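Local coordinates for SusD homolog (PDB 3FDH), which probably binds glycans at the outer membrane of Bacteroides thetaiotaomicron, as a lipoprotein of the SusD family, and probably helps in sugar capture and uptake, at residues D437-K442 / V492-G497; N105-G110 / A170-E175; V53-Q58 / G308-S313; T74-W79 / G467-A472; K291-A296 / G382-S387. All blocks are in the same frame, centred on the assembly; numbering follows the deposited sequence.

Overall arrangement
Five contacts spread over a single, mostly helical chain of the SusD family tie sequence-distant parts together. Interaction 4 spans 388 residues, joining the start of helix 76-95 to the short helix 468-473, and interactions 2 and 5 both fall between its two ends. Interaction 3 overlaps it in alternating order and comes nearest, about 5 Å between closest atoms. Interaction 1, its centre about 16 Å from that of the chain, brings the C-terminal loop onto helix 431-443. Interactions 2 and 5 mark opposite sides of the molecule, with centres about 49 Å apart. Helices 76-95 and 106-127 serve interactions 4 and 2. Interactions 1 and 4, 3 and 4, and 3 and 5 cross, interlocking earlier and later segments.

Interaction 1 of 5, residues D437-K442 / V492-G497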
# COMPACT_ATOMS: atom_id res chain seq x y z
N ASP A 437 -5.28 -3.42 6.14
CA ASP A 437 -6.71 -3.70 6.23
C ASP A 437 -6.96 -5.12 6.70
O ASP A 437 -7.86 -5.40 7.50
CB ASP A 437 -7.41 -3.54 4.88
CG ASP A 437 -7.68 -2.06 4.46
OD1 ASP A 437 -8.08 -1.23 5.31
OD2 ASP A 437 -7.62 -1.76 3.25
N PHE A 438 -6.10 -6.04 6.27
CA PHE A 438 -6.34 -7.47 6.55
C PHE A 438 -6.16 -7.71 8.01
O PHE A 438 -6.96 -8.38 8.68
CB PHE A 438 -5.34 -8.38 5.76
CG PHE A 438 -5.67 -9.84 5.90
CD1 PHE A 438 -6.61 -10.44 5.11
CD2 PHE A 438 -5.11 -10.57 6.89
CE1 PHE A 438 -6.95 -11.75 5.29
CE2 PHE A 438 -5.43 -11.88 7.07
CZ PHE A 438 -6.35 -12.48 6.28
N ARG A 439 -5.10 -7.13 8.52
CA ARG A 439 -4.77 -7.29 9.91
C ARG A 439 -5.77 -6.53 10.81
O ARG A 439 -6.08 -6.93 11.93
CB ARG A 439 -3.35 -6.83 10.21
CG ARG A 439 -2.29 -7.72 9.61
CD ARG A 439 -0.92 -7.18 10.03
NE ARG A 439 -0.64 -5.89 9.42
CZ ARG A 439 0.26 -5.02 9.84
NH1 ARG A 439 0.91 -5.28 10.95
NH2 ARG A 439 0.41 -3.89 9.22
N ARG A 440 -6.30 -5.44 10.28
CA ARG A 440 -7.27 -4.66 11.06
C ARG A 440 -8.51 -5.52 11.18
O ARG A 440 -9.10 -5.59 12.26
CB ARG A 440 -7.56 -3.31 10.42
CG ARG A 440 -8.71 -2.57 11.05
CD ARG A 440 -8.82 -1.16 10.54
NE ARG A 440 -9.01 -1.06 9.11
CZ ARG A 440 -10.21 -1.07 8.52
NH1 ARG A 440 -11.33 -1.20 9.24
NH2 ARG A 440 -10.28 -0.99 7.21
N MSE A 441 -8.92 -6.14 10.07
CA MSE A 441 -10.08 -7.07 10.08
C MSE A 441 -9.88 -8.20 11.08
O MSE A 441 -10.81 -8.61 11.78
CB MSE A 441 -10.35 -7.66 8.73
CG MSE A 441 -11.17 -6.68 8.01
SE MSE A 441 -11.74 -7.02 6.15
CE MSE A 441 -10.19 -6.65 5.17
N LYS A 442 -8.65 -8.71 11.11
CA LYS A 442 -8.30 -9.73 12.09
C LYS A 442 -8.57 -9.27 13.53
O LYS A 442 -9.18 -10.00 14.32
CB LYS A 442 -6.84 -10.16 12.00
CG LYS A 442 -6.59 -11.17 10.97
CD LYS A 442 -5.15 -11.75 11.00
CE LYS A 442 -4.88 -12.66 12.16
NZ LYS A 442 -5.63 -13.94 12.20
N VAL A 492 -0.16 -6.02 16.40
CA VAL A 492 0.15 -4.60 16.69
C VAL A 492 -1.01 -4.03 17.54
O VAL A 492 -2.09 -4.63 17.63
CB VAL A 492 0.43 -3.78 15.39
CG1 VAL A 492 1.60 -4.46 14.66
CG2 VAL A 492 -0.81 -3.64 14.46
N TRP A 493 -0.79 -2.88 18.15
CA TRP A 493 -1.81 -2.31 19.04
C TRP A 493 -3.18 -2.05 18.42
O TRP A 493 -4.20 -2.42 18.98
CB TRP A 493 -1.27 -1.08 19.72
CG TRP A 493 -2.23 -0.37 20.59
CD1 TRP A 493 -2.55 -0.67 21.89
CD2 TRP A 493 -2.97 0.80 20.25
NE1 TRP A 493 -3.44 0.25 22.37
CE2 TRP A 493 -3.72 1.16 21.38
CE3 TRP A 493 -3.06 1.59 19.09
CZ2 TRP A 493 -4.57 2.27 21.40
CZ3 TRP A 493 -3.92 2.69 19.10
CH2 TRP A 493 -4.66 3.02 20.26
N TRP A 494 -3.21 -1.47 17.24
CA TRP A 494 -4.50 -1.17 16.62
C TRP A 494 -5.25 -2.43 16.24
O TRP A 494 -6.45 -2.38 15.94
CB TRP A 494 -4.44 -0.15 15.47
CG TRP A 494 -3.46 -0.34 14.32
CD1 TRP A 494 -2.41 0.48 14.03
CD2 TRP A 494 -3.46 -1.36 13.30
NE1 TRP A 494 -1.77 0.05 12.90
CE2 TRP A 494 -2.38 -1.07 12.43
CE3 TRP A 494 -4.26 -2.46 13.03
CZ2 TRP A 494 -2.07 -1.85 11.31
CZ3 TRP A 494 -3.96 -3.25 11.88
CH2 TRP A 494 -2.86 -2.94 11.06
N ALA A 495 -4.55 -3.55 16.35
CA ALA A 495 -5.14 -4.86 16.00
C ALA A 495 -5.50 -5.62 17.25
O ALA A 495 -5.85 -6.79 17.20
CB ALA A 495 -4.20 -5.69 15.10
N GLY A 496 -5.39 -4.95 18.40
CA GLY A 496 -5.73 -5.57 19.67
C GLY A 496 -4.52 -6.03 20.43
O GLY A 496 -4.64 -6.66 21.50
N GLY A 497 -3.34 -5.76 19.88
CA GLY A 497 -2.08 -6.15 20.57
C GLY A 497 -1.66 -5.18 21.65
O GLY A 497 -2.30 -4.17 21.87
O HOH W 1 -8.18 -4.24 14.42
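Trp494 lays the six-membered end of its indole against Arg439 and Arg440, where a short 3-10 turn of the C-terminal loop packs on helix 431-443 of this helical SusD-type fold. Its CH2 sits over one face of the Arg439 guanidinium, displaced toward the rim, and Trp494 CZ2 lies 3.8 Å from Arg439 NH2. The two planes are 69° apart, so this is not a parallel stack. At the ring's edge, Trp494 CZ3 is 3.6 Å from Arg440 N, close to the indole plane. Val492 CG1 touches Arg439 NH1, and Ala495 CB, small enough to lie close to the helix, is 3.9 Å from Arg439 O.

Val492 CG2 lies over the centre of the Trp494 ring and backs the indole. The polar ends are held elsewhere: Arg439 bonds to Leu462 O and Asp125 O, while Trp494 NE1 donates a hydrogen bond to Asp125 OD1, so Asp125 serves both partners. The Arg440 chain bends at chi3 (59°), and its guanidinium forms salt bridges with Glu344 and Asp437, Arg440 NH2 to Asp437 OD1 2.9 Å. A water lies between the backbones, 2.7 Å from Arg440 O and 3.0 Å from Trp494 O, though other acceptors compete for its protons.

Interaction 2 of 5, residues N105-G110 / A170-E175; sequences NDVTRG and ANLQKE
Glu175 O takes two backbone N-H groups from the first turn of helix 106-127: Asp106 N at 2.8 Å, in the carbonyl plane, and Val107 N at 3.3 Å, from well above it. Early helix amides lack partners within the helix, so a carbonyl from another segment suits this place. Asp106 adds a carboxylate that works through water: one water links its OD2 to Glu175 N, and another, 2.5 Å from Asp106 OD1, also meets Asn171 OD1 and Arg109 NH1; Arg109 NE bonds to Ile93 O. Asn171 OD1 also accepts from Lys174 NZ at 2.8 Å. The extended Lys174 chain passes Asp106, CB to CB 3.7 Å. An alanine at Asn171 would probably leave Lys174 NZ and the shared water without their amide acceptor, and Glu113 without the ND2 donor it receives. Gly110 fits the close approach, since a CB there would clash with Leu172 CG. Leu172 CD2 lies 3.7 Å from Val107 O. The type I turn from Asn171 to Lys174 takes the chain off the end of helix 154-171 and lays it against the start of helix 106-127, while Val107 and Leu172 also touch helix 191-208.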
# COMPACT_ATOMS: atom_id res chain seq x y z
N ASN A 105 8.91 29.23 4.21
CA ASN A 105 8.47 28.20 3.28
C ASN A 105 7.52 27.25 3.99
O ASN A 105 7.83 26.11 4.28
CB ASN A 105 9.66 27.49 2.64
CG ASN A 105 10.38 28.40 1.71
OD1 ASN A 105 9.86 28.76 0.66
ND2 ASN A 105 11.59 28.78 2.07
N ASP A 106 6.35 27.79 4.27
CA ASP A 106 5.32 27.09 5.07
C ASP A 106 4.62 26.00 4.31
O ASP A 106 4.28 24.96 4.88
CB ASP A 106 4.29 28.09 5.63
CG ASP A 106 4.90 29.04 6.64
OD1 ASP A 106 5.64 28.57 7.53
OD2 ASP A 106 4.62 30.25 6.56
N VAL A 107 4.46 26.22 3.01
CA VAL A 107 3.80 25.24 2.15
C VAL A 107 4.70 24.00 2.00
O VAL A 107 4.25 22.87 2.15
CB VAL A 107 3.34 25.82 0.81
CG1 VAL A 107 3.00 24.68 -0.17
CG2 VAL A 107 2.10 26.73 1.05
N THR A 108 5.98 24.24 1.77
CA THR A 108 6.98 23.18 1.67
C THR A 108 7.02 22.44 2.99
O THR A 108 7.14 21.22 3.05
CB THR A 108 8.38 23.75 1.33
OG1 THR A 108 8.37 24.26 -0.01
CG2 THR A 108 9.43 22.69 1.43
N ARG A 109 6.83 23.21 4.05
CA ARG A 109 6.88 22.67 5.40
C ARG A 109 5.74 21.69 5.61
O ARG A 109 5.90 20.62 6.20
CB ARG A 109 6.82 23.79 6.44
CG ARG A 109 7.14 23.32 7.84
CD ARG A 109 7.01 24.42 8.85
NE ARG A 109 7.86 24.14 10.01
CZ ARG A 109 7.84 24.81 11.15
NH1 ARG A 109 7.00 25.81 11.32
NH2 ARG A 109 8.68 24.49 12.12
N GLY A 110 4.59 22.09 5.10
CA GLY A 110 3.38 21.29 5.21
C GLY A 110 3.52 20.01 4.43
O GLY A 110 3.10 18.94 4.86
N ALA A 170 -2.69 23.16 8.32
CA ALA A 170 -2.58 24.58 8.60
C ALA A 170 -1.54 25.23 7.69
O ALA A 170 -1.77 26.26 7.05
CB ALA A 170 -2.23 24.81 10.06
N ASN A 171 -0.38 24.60 7.63
CA ASN A 171 0.73 25.17 6.88
C ASN A 171 0.50 25.20 5.38
O ASN A 171 0.93 26.10 4.69
CB ASN A 171 2.05 24.44 7.22
CG ASN A 171 2.63 24.89 8.52
OD1 ASN A 171 2.54 26.07 8.85
ND2 ASN A 171 3.23 23.96 9.26
N LEU A 172 -0.23 24.21 4.90
CA LEU A 172 -0.46 24.07 3.45
C LEU A 172 -1.33 25.18 2.93
O LEU A 172 -1.43 25.39 1.72
CB LEU A 172 -1.10 22.72 3.11
CG LEU A 172 -0.24 21.45 3.12
CD1 LEU A 172 -1.11 20.16 3.09
CD2 LEU A 172 0.81 21.45 1.96
N GLN A 173 -1.93 25.91 3.86
CA GLN A 173 -2.84 27.00 3.48
C GLN A 173 -2.17 28.33 3.51
O GLN A 173 -2.80 29.35 3.32
CB GLN A 173 -4.07 27.02 4.38
CG GLN A 173 -4.87 25.73 4.28
CD GLN A 173 -6.10 25.71 5.13
OE1 GLN A 173 -7.08 26.40 4.84
NE2 GLN A 173 -6.09 24.90 6.18
N LYS A 174 -0.87 28.29 3.74
CA LYS A 174 -0.06 29.52 3.78
C LYS A 174 0.72 29.71 2.50
O LYS A 174 0.20 29.45 1.42
CB LYS A 174 0.89 29.50 4.97
CG LYS A 174 0.15 29.28 6.30
CD LYS A 174 1.09 29.22 7.47
CE LYS A 174 0.36 28.86 8.75
NZ LYS A 174 1.26 28.40 9.85
N GLU A 175 1.98 30.11 2.63
CA GLU A 175 2.84 30.34 1.47
C GLU A 175 4.26 29.83 1.57
O GLU A 175 4.76 29.44 2.61
CB GLU A 175 3.01 31.83 1.25
CG GLU A 175 1.77 32.63 1.47
CD GLU A 175 1.02 32.93 0.20
OE1 GLU A 175 0.64 31.98 -0.52
OE2 GLU A 175 0.80 34.15 -0.04
O HOH W 2 3.57 31.77 4.75
O HOH W 3 4.88 27.08 9.39
O HOH W 4 3.46 30.38 9.82

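Interaction 3 of 5, residues V53-Q58 / G308-S313; sequences VGVDNQ and GSPDQS
Val55 O receives the backbone N-H of Ser313 at 2.8 Å, one of two hydrogen bonds that fasten a loop without regular structure to the end of strand 52-54, which pairs with strand 261-263 in a small antiparallel sheet. The second runs from Asn57 N to Gln312 OE1, 3.0 Å, with the donor tilted 16° from the amide plane. Gln312 suits this place by length: its CG is anti to the backbone N (chi1 -167°) and the chain runs on extended, carrying the amide across to Asn57 N. Its NE2 makes a weak bond to Tyr61 OH.

A weaker polar contact supports the first, with Gln312 CA-H directed at Val55 O (CA to O 3.2 Å).

The apolar part centres on Pro310. Its ring meets Val53 tip to tip, CG to CG1 3.9 Å, and its CB lies 4.2 Å from Val55 CG1; the compact ring can fill this place without bringing a polar group that would need a partner. Tyr60 and Glu63 of helix 57-63 also touch the proline. Burying Gly54 O, which has no hydrogen-bonding partner in the model, probably has a cost; Gly54 O faces Pro310 CG at 3.5 Å.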
# COMPACT_ATOMS: atom_id res chain seq x y z
N VAL A 53 2.48 -14.69 -5.47
CA VAL A 53 3.17 -15.81 -4.83
C VAL A 53 4.67 -15.63 -4.97
O VAL A 53 5.20 -15.36 -6.05
CB VAL A 53 2.73 -17.18 -5.42
CG1 VAL A 53 3.40 -18.33 -4.68
CG2 VAL A 53 1.21 -17.33 -5.33
N GLY A 54 5.37 -15.71 -3.85
CA GLY A 54 6.83 -15.66 -3.90
C GLY A 54 7.31 -17.02 -4.39
O GLY A 54 7.04 -18.04 -3.76
N VAL A 55 8.07 -17.01 -5.48
CA VAL A 55 8.46 -18.26 -6.18
C VAL A 55 9.99 -18.50 -6.23
O VAL A 55 10.45 -19.58 -6.57
CB VAL A 55 7.83 -18.34 -7.62
CG1 VAL A 55 6.25 -18.47 -7.56
CG2 VAL A 55 8.28 -17.15 -8.53
N ASP A 56 10.75 -17.48 -5.89
CA ASP A 56 12.21 -17.62 -5.89
C ASP A 56 12.91 -16.84 -4.77
O ASP A 56 12.48 -15.77 -4.35
CB ASP A 56 12.78 -17.18 -7.24
CG ASP A 56 14.24 -17.58 -7.40
OD1 ASP A 56 14.54 -18.78 -7.37
OD2 ASP A 56 15.08 -16.68 -7.54
N ASN A 57 14.00 -17.45 -4.31
CA ASN A 57 14.91 -16.85 -3.37
C ASN A 57 14.22 -16.34 -2.11
O ASN A 57 13.37 -17.01 -1.55
CB ASN A 57 15.66 -15.72 -4.09
CG ASN A 57 17.06 -15.43 -3.50
OD1 ASN A 57 17.31 -15.58 -2.30
ND2 ASN A 57 17.96 -14.99 -4.35
N GLN A 58 14.59 -15.15 -1.67
CA GLN A 58 14.01 -14.64 -0.43
C GLN A 58 12.49 -14.66 -0.36
O GLN A 58 11.93 -15.08 0.66
CB GLN A 58 14.52 -13.24 -0.09
CG GLN A 58 15.94 -13.29 0.41
CD GLN A 58 16.50 -11.91 0.82
OE1 GLN A 58 17.35 -11.36 0.10
NE2 GLN A 58 16.00 -11.34 1.96
N GLY A 308 1.56 -20.53 -0.79
CA GLY A 308 2.23 -21.22 0.30
C GLY A 308 2.98 -22.50 -0.01
O GLY A 308 3.60 -23.07 0.90
N SER A 309 2.96 -22.97 -1.25
CA SER A 309 3.62 -24.22 -1.60
C SER A 309 4.15 -24.34 -3.05
O SER A 309 4.16 -25.42 -3.62
CB SER A 309 2.65 -25.40 -1.31
OG SER A 309 1.58 -25.43 -2.26
N PRO A 310 4.63 -23.22 -3.65
CA PRO A 310 5.20 -23.46 -4.97
C PRO A 310 6.54 -24.17 -4.96
O PRO A 310 7.24 -24.25 -3.96
CB PRO A 310 5.50 -22.04 -5.47
CG PRO A 310 5.90 -21.34 -4.22
CD PRO A 310 4.96 -21.89 -3.14
N ASP A 311 6.87 -24.69 -6.11
CA ASP A 311 8.22 -25.17 -6.38
C ASP A 311 9.03 -23.89 -6.61
O ASP A 311 8.51 -22.91 -7.16
CB ASP A 311 8.27 -26.03 -7.63
CG ASP A 311 7.59 -27.37 -7.45
OD1 ASP A 311 7.53 -27.87 -6.29
OD2 ASP A 311 7.18 -27.94 -8.48
N GLN A 312 10.28 -23.88 -6.19
CA GLN A 312 11.10 -22.69 -6.32
C GLN A 312 11.65 -22.59 -7.75
O GLN A 312 12.35 -23.48 -8.25
CB GLN A 312 12.20 -22.72 -5.27
CG GLN A 312 12.89 -21.40 -5.15
CD GLN A 312 13.96 -21.41 -4.10
OE1 GLN A 312 14.60 -20.38 -3.86
NE2 GLN A 312 14.17 -22.57 -3.47
N SER A 313 11.28 -21.52 -8.44
CA SER A 313 11.62 -21.37 -9.84
C SER A 313 11.20 -19.99 -10.35
O SER A 313 10.15 -19.47 -9.96
CB SER A 313 10.86 -22.44 -10.64
OG SER A 313 11.01 -22.29 -12.05

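Interaction 4 of 5, residues T74-W79 / G467-A472; sequences TFNNSW and GNSDTA
Asn76 and Ser469 are joined by a pair of hydrogen bonds, each using a different end of the asparagine amide. OD1 of Asn76 accepts from Ser469 N at 2.9 Å, the donor standing 40° above the carbonyl plane, while Asn76 ND2 donates a hydrogen bond to Ser469 OG at 3.0 Å, almost in the amide plane. Asparagine suits the position because one short side chain supplies both an acceptor and a donor. Its CG is anti to the backbone N (chi1 -163°), which puts CG beside its own carbonyl carbon. Ser469 OG has a further partner in Asn80 ND2, one turn along helix 76-95.

A third polar bond runs from Trp79 NE1 to Asp470 OD2; the modelled 2.5 Å is implausibly short, so its exact length is doubtful. The carboxylate lies at the indole edge.

These bonds join two helix beginnings: Asn76 opens helix 76-95, and Ser469 N belongs to the first turn of helix 468-473, where an outside carbonyl can take an amide proton not used within the helix. Gly467 is the N-cap residue of that second helix.

The remaining interaction is of the CH-pi kind. Gly467 CA lies over the five-membered ring of Trp79, 4.0 Å from its centroid and 13° off the normal, and Gly467 N is 3.7 Å above the indole plane. Glycine fits because a CB here would clash with both Trp79 CD1 and Asn76 OD1. Around the indole, Phe127 meets it edge-to-face and Tyr83 also packs on it, while Gly467 N is buried without a hydrogen-bonding partner.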
# COMPACT_ATOMS: atom_id res chain seq x y z
N THR A 74 15.49 -9.17 7.26
CA THR A 74 14.61 -9.13 6.12
C THR A 74 14.17 -7.75 5.70
O THR A 74 14.15 -7.45 4.50
CB THR A 74 13.41 -10.02 6.38
OG1 THR A 74 13.89 -11.33 6.66
CG2 THR A 74 12.50 -10.03 5.23
N PHE A 75 13.78 -6.95 6.68
CA PHE A 75 13.29 -5.58 6.37
C PHE A 75 14.22 -4.53 6.87
O PHE A 75 13.83 -3.40 7.06
CB PHE A 75 11.90 -5.37 6.95
CG PHE A 75 10.88 -6.33 6.35
CD1 PHE A 75 10.50 -6.16 5.05
CD2 PHE A 75 10.39 -7.42 7.07
CE1 PHE A 75 9.62 -7.02 4.46
CE2 PHE A 75 9.52 -8.31 6.49
CZ PHE A 75 9.13 -8.11 5.17
N ASN A 76 15.48 -4.91 7.06
CA ASN A 76 16.47 -3.94 7.57
C ASN A 76 16.62 -2.73 6.66
O ASN A 76 16.63 -1.58 7.11
CB ASN A 76 17.83 -4.55 7.79
CG ASN A 76 18.71 -3.68 8.67
OD1 ASN A 76 18.27 -3.22 9.72
ND2 ASN A 76 19.93 -3.42 8.23
N ASN A 77 16.72 -2.99 5.37
CA ASN A 77 16.84 -1.90 4.40
C ASN A 77 15.63 -0.98 4.39
O ASN A 77 15.75 0.25 4.40
CB ASN A 77 17.07 -2.42 2.99
CG ASN A 77 18.46 -2.95 2.78
OD1 ASN A 77 19.39 -2.64 3.54
ND2 ASN A 77 18.63 -3.77 1.73
N SER A 78 14.44 -1.60 4.39
CA SER A 78 13.20 -0.85 4.38
C SER A 78 13.09 -0.00 5.62
O SER A 78 12.72 1.15 5.58
CB SER A 78 11.99 -1.76 4.33
OG SER A 78 11.98 -2.42 3.09
N TRP A 79 13.40 -0.65 6.73
CA TRP A 79 13.44 -0.01 8.06
C TRP A 79 14.36 1.22 8.06
O TRP A 79 13.99 2.33 8.43
CB TRP A 79 13.92 -1.06 9.08
CG TRP A 79 14.30 -0.59 10.43
CD1 TRP A 79 15.55 -0.21 10.83
CD2 TRP A 79 13.47 -0.52 11.61
NE1 TRP A 79 15.54 0.12 12.16
CE2 TRP A 79 14.28 -0.06 12.66
CE3 TRP A 79 12.12 -0.80 11.87
CZ2 TRP A 79 13.78 0.14 13.96
CZ3 TRP A 79 11.63 -0.59 13.16
CH2 TRP A 79 12.45 -0.14 14.17
N GLY A 467 14.41 -4.07 12.34
CA GLY A 467 15.66 -4.09 11.58
C GLY A 467 16.82 -4.40 12.47
O GLY A 467 16.91 -3.93 13.59
N ASN A 468 17.73 -5.22 11.95
CA ASN A 468 18.88 -5.66 12.74
C ASN A 468 19.83 -4.52 13.03
O ASN A 468 20.67 -4.60 13.93
CB ASN A 468 19.64 -6.86 12.12
CG ASN A 468 20.29 -6.54 10.78
OD1 ASN A 468 19.62 -6.42 9.78
ND2 ASN A 468 21.60 -6.43 10.77
N SER A 469 19.68 -3.44 12.29
CA SER A 469 20.52 -2.29 12.51
C SER A 469 20.24 -1.77 13.88
O SER A 469 21.12 -1.28 14.56
CB SER A 469 20.29 -1.19 11.48
OG SER A 469 20.98 -1.52 10.29
N ASP A 470 18.98 -1.92 14.29
CA ASP A 470 18.53 -1.41 15.60
C ASP A 470 18.52 -2.47 16.69
O ASP A 470 18.65 -2.16 17.87
CB ASP A 470 17.19 -0.67 15.46
CG ASP A 470 17.41 0.75 15.00
OD1 ASP A 470 18.27 1.40 15.61
OD2 ASP A 470 16.79 1.24 14.04
N THR A 471 18.43 -3.74 16.29
CA THR A 471 18.47 -4.81 17.30
C THR A 471 19.92 -4.83 17.78
O THR A 471 20.22 -5.22 18.92
CB THR A 471 18.07 -6.19 16.77
OG1 THR A 471 18.99 -6.60 15.75
CG2 THR A 471 16.63 -6.18 16.19
N ALA A 472 20.81 -4.33 16.93
CA ALA A 472 22.24 -4.27 17.26
C ALA A 472 22.53 -3.07 18.14
O ALA A 472 23.13 -3.17 19.23
CB ALA A 472 23.08 -4.17 16.00

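Interaction 5 of 5, residues K291-A296 / G382-S387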
# COMPACT_ATOMS: atom_id res chain seq x y z
N LYS A 291 7.33 -16.47 -26.38
CA LYS A 291 6.12 -15.67 -26.14
C LYS A 291 5.40 -16.05 -24.87
O LYS A 291 5.27 -17.23 -24.54
CB LYS A 291 5.07 -15.89 -27.24
CG LYS A 291 5.36 -15.39 -28.67
CD LYS A 291 5.05 -13.92 -28.89
CE LYS A 291 5.42 -13.53 -30.31
NZ LYS A 291 5.25 -12.10 -30.56
N ARG A 292 4.89 -15.03 -24.19
CA ARG A 292 3.94 -15.25 -23.12
C ARG A 292 2.62 -15.01 -23.81
O ARG A 292 2.56 -14.34 -24.85
CB ARG A 292 4.05 -14.25 -21.97
CG ARG A 292 5.37 -14.20 -21.26
CD ARG A 292 5.24 -13.29 -20.07
NE ARG A 292 6.49 -13.12 -19.35
CZ ARG A 292 6.84 -13.90 -18.35
NH1 ARG A 292 6.02 -14.86 -17.98
NH2 ARG A 292 7.98 -13.70 -17.71
N SER A 293 1.58 -15.58 -23.23
CA SER A 293 0.23 -15.38 -23.72
C SER A 293 -0.66 -14.86 -22.62
O SER A 293 -0.54 -15.26 -21.48
CB SER A 293 -0.35 -16.69 -24.24
OG SER A 293 0.42 -17.18 -25.31
N GLN A 294 -1.56 -13.96 -23.00
CA GLN A 294 -2.54 -13.40 -22.06
C GLN A 294 -3.69 -14.40 -22.04
O GLN A 294 -4.28 -14.69 -23.07
CB GLN A 294 -2.99 -12.04 -22.56
CG GLN A 294 -3.97 -11.30 -21.70
CD GLN A 294 -4.39 -10.00 -22.34
OE1 GLN A 294 -4.37 -9.87 -23.55
NE2 GLN A 294 -4.79 -9.03 -21.52
N VAL A 295 -3.95 -14.94 -20.85
CA VAL A 295 -4.94 -16.01 -20.64
C VAL A 295 -5.84 -15.81 -19.42
O VAL A 295 -5.56 -15.01 -18.56
CB VAL A 295 -4.24 -17.41 -20.55
CG1 VAL A 295 -3.45 -17.77 -21.85
CG2 VAL A 295 -3.31 -17.47 -19.34
N ALA A 296 -6.95 -16.53 -19.42
CA ALA A 296 -7.90 -16.50 -18.30
C ALA A 296 -7.27 -17.20 -17.11
O ALA A 296 -6.41 -18.06 -17.27
CB ALA A 296 -9.25 -17.16 -18.66
N GLY A 382 6.75 -9.60 -27.17
CA GLY A 382 7.00 -10.68 -26.22
C GLY A 382 5.70 -11.32 -25.72
O GLY A 382 5.67 -12.28 -24.92
N LEU A 383 4.60 -10.78 -26.22
CA LEU A 383 3.30 -11.21 -25.73
C LEU A 383 2.28 -11.38 -26.82
O LEU A 383 2.21 -10.60 -27.74
CB LEU A 383 2.74 -10.18 -24.71
CG LEU A 383 1.31 -10.39 -24.19
CD1 LEU A 383 1.23 -11.56 -23.24
CD2 LEU A 383 0.72 -9.15 -23.51
N ASN A 384 1.53 -12.46 -26.68
CA ASN A 384 0.33 -12.75 -27.48
C ASN A 384 -0.84 -12.33 -26.61
O ASN A 384 -1.05 -12.89 -25.53
CB ASN A 384 0.14 -14.24 -27.75
CG ASN A 384 1.11 -14.82 -28.74
OD1 ASN A 384 1.50 -14.18 -29.73
ND2 ASN A 384 1.45 -16.09 -28.53
N THR A 385 -1.60 -11.34 -27.02
CA THR A 385 -2.76 -10.94 -26.23
C THR A 385 -3.92 -11.89 -26.51
O THR A 385 -3.89 -12.70 -27.45
CB THR A 385 -3.22 -9.52 -26.56
OG1 THR A 385 -3.44 -9.45 -27.97
CG2 THR A 385 -2.18 -8.49 -26.20
N ASN A 386 -4.94 -11.85 -25.65
CA ASN A 386 -6.14 -12.59 -25.94
C ASN A 386 -7.11 -11.61 -26.62
O ASN A 386 -6.66 -10.61 -27.21
CB ASN A 386 -6.74 -13.40 -24.76
CG ASN A 386 -7.19 -12.55 -23.61
OD1 ASN A 386 -7.36 -11.33 -23.75
ND2 ASN A 386 -7.39 -13.21 -22.41
N SER A 387 -8.40 -11.91 -26.56
CA SER A 387 -9.42 -11.07 -27.22
C SER A 387 -10.19 -10.27 -26.21
O SER A 387 -11.23 -9.71 -26.51
CB SER A 387 -10.41 -11.87 -28.07
OG SER A 387 -9.80 -12.42 -29.21
O HOH W 5 2.12 -11.81 -30.42
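Residues Arg292-Ser293 and Leu383-Asn384 run side by side as a two-stranded parallel sheet, the segment directions 28° apart. Arg292 pairs with Leu383 and Ser293 with Asn384. Three backbone bonds zip the strands: Arg292 N to Gly382 O (3.0 Å), Asn384 N to Arg292 O (2.8 Å) and Gln294 N to Asn384 O (2.8 Å). The CA-H groups of Leu383 and Ser293 add contacts to Arg292 O and Asn384 O. Ser293 and Val295 also bond through the backbone to Thr285 and Phe283.

Beyond these bonds Gln294 continues the ladder with its side chain. CG is anti to the backbone N (chi1 -178°) and the extended chain brings Gln294 OE1 to Asn386 N at 2.9 Å. Its amide stacks on that of Asn386, the planes 15° apart, and each has further ties: Gln294 NE2 to Arg281 O, Asn386 OD1 to Ser388 OG and Asn386 ND2 to Asn280 O. An alanine at Gln294 would probably leave Asn386 N without this acceptor and the Asn386 side-chain amide without its stacked neighbour.

Leu383 and Arg292 share one face of the sheet, Ser293 and Asn384 the other. Leu383 CD1 folds back to 3.5 Å from Arg292 O and also packs on Phe284 and Ile376, a branched apolar end suited to the buried side, while the Arg292 guanidinium leads off to Thr285 O and Tyr324 OH. At the sheet's beginning Lys291 bends at chi2 and crosses Asn384, its NZ bonding to Ser381 O and to a water that donates to Leu383 O and, at 2.5 Å, to Asn384 OD1.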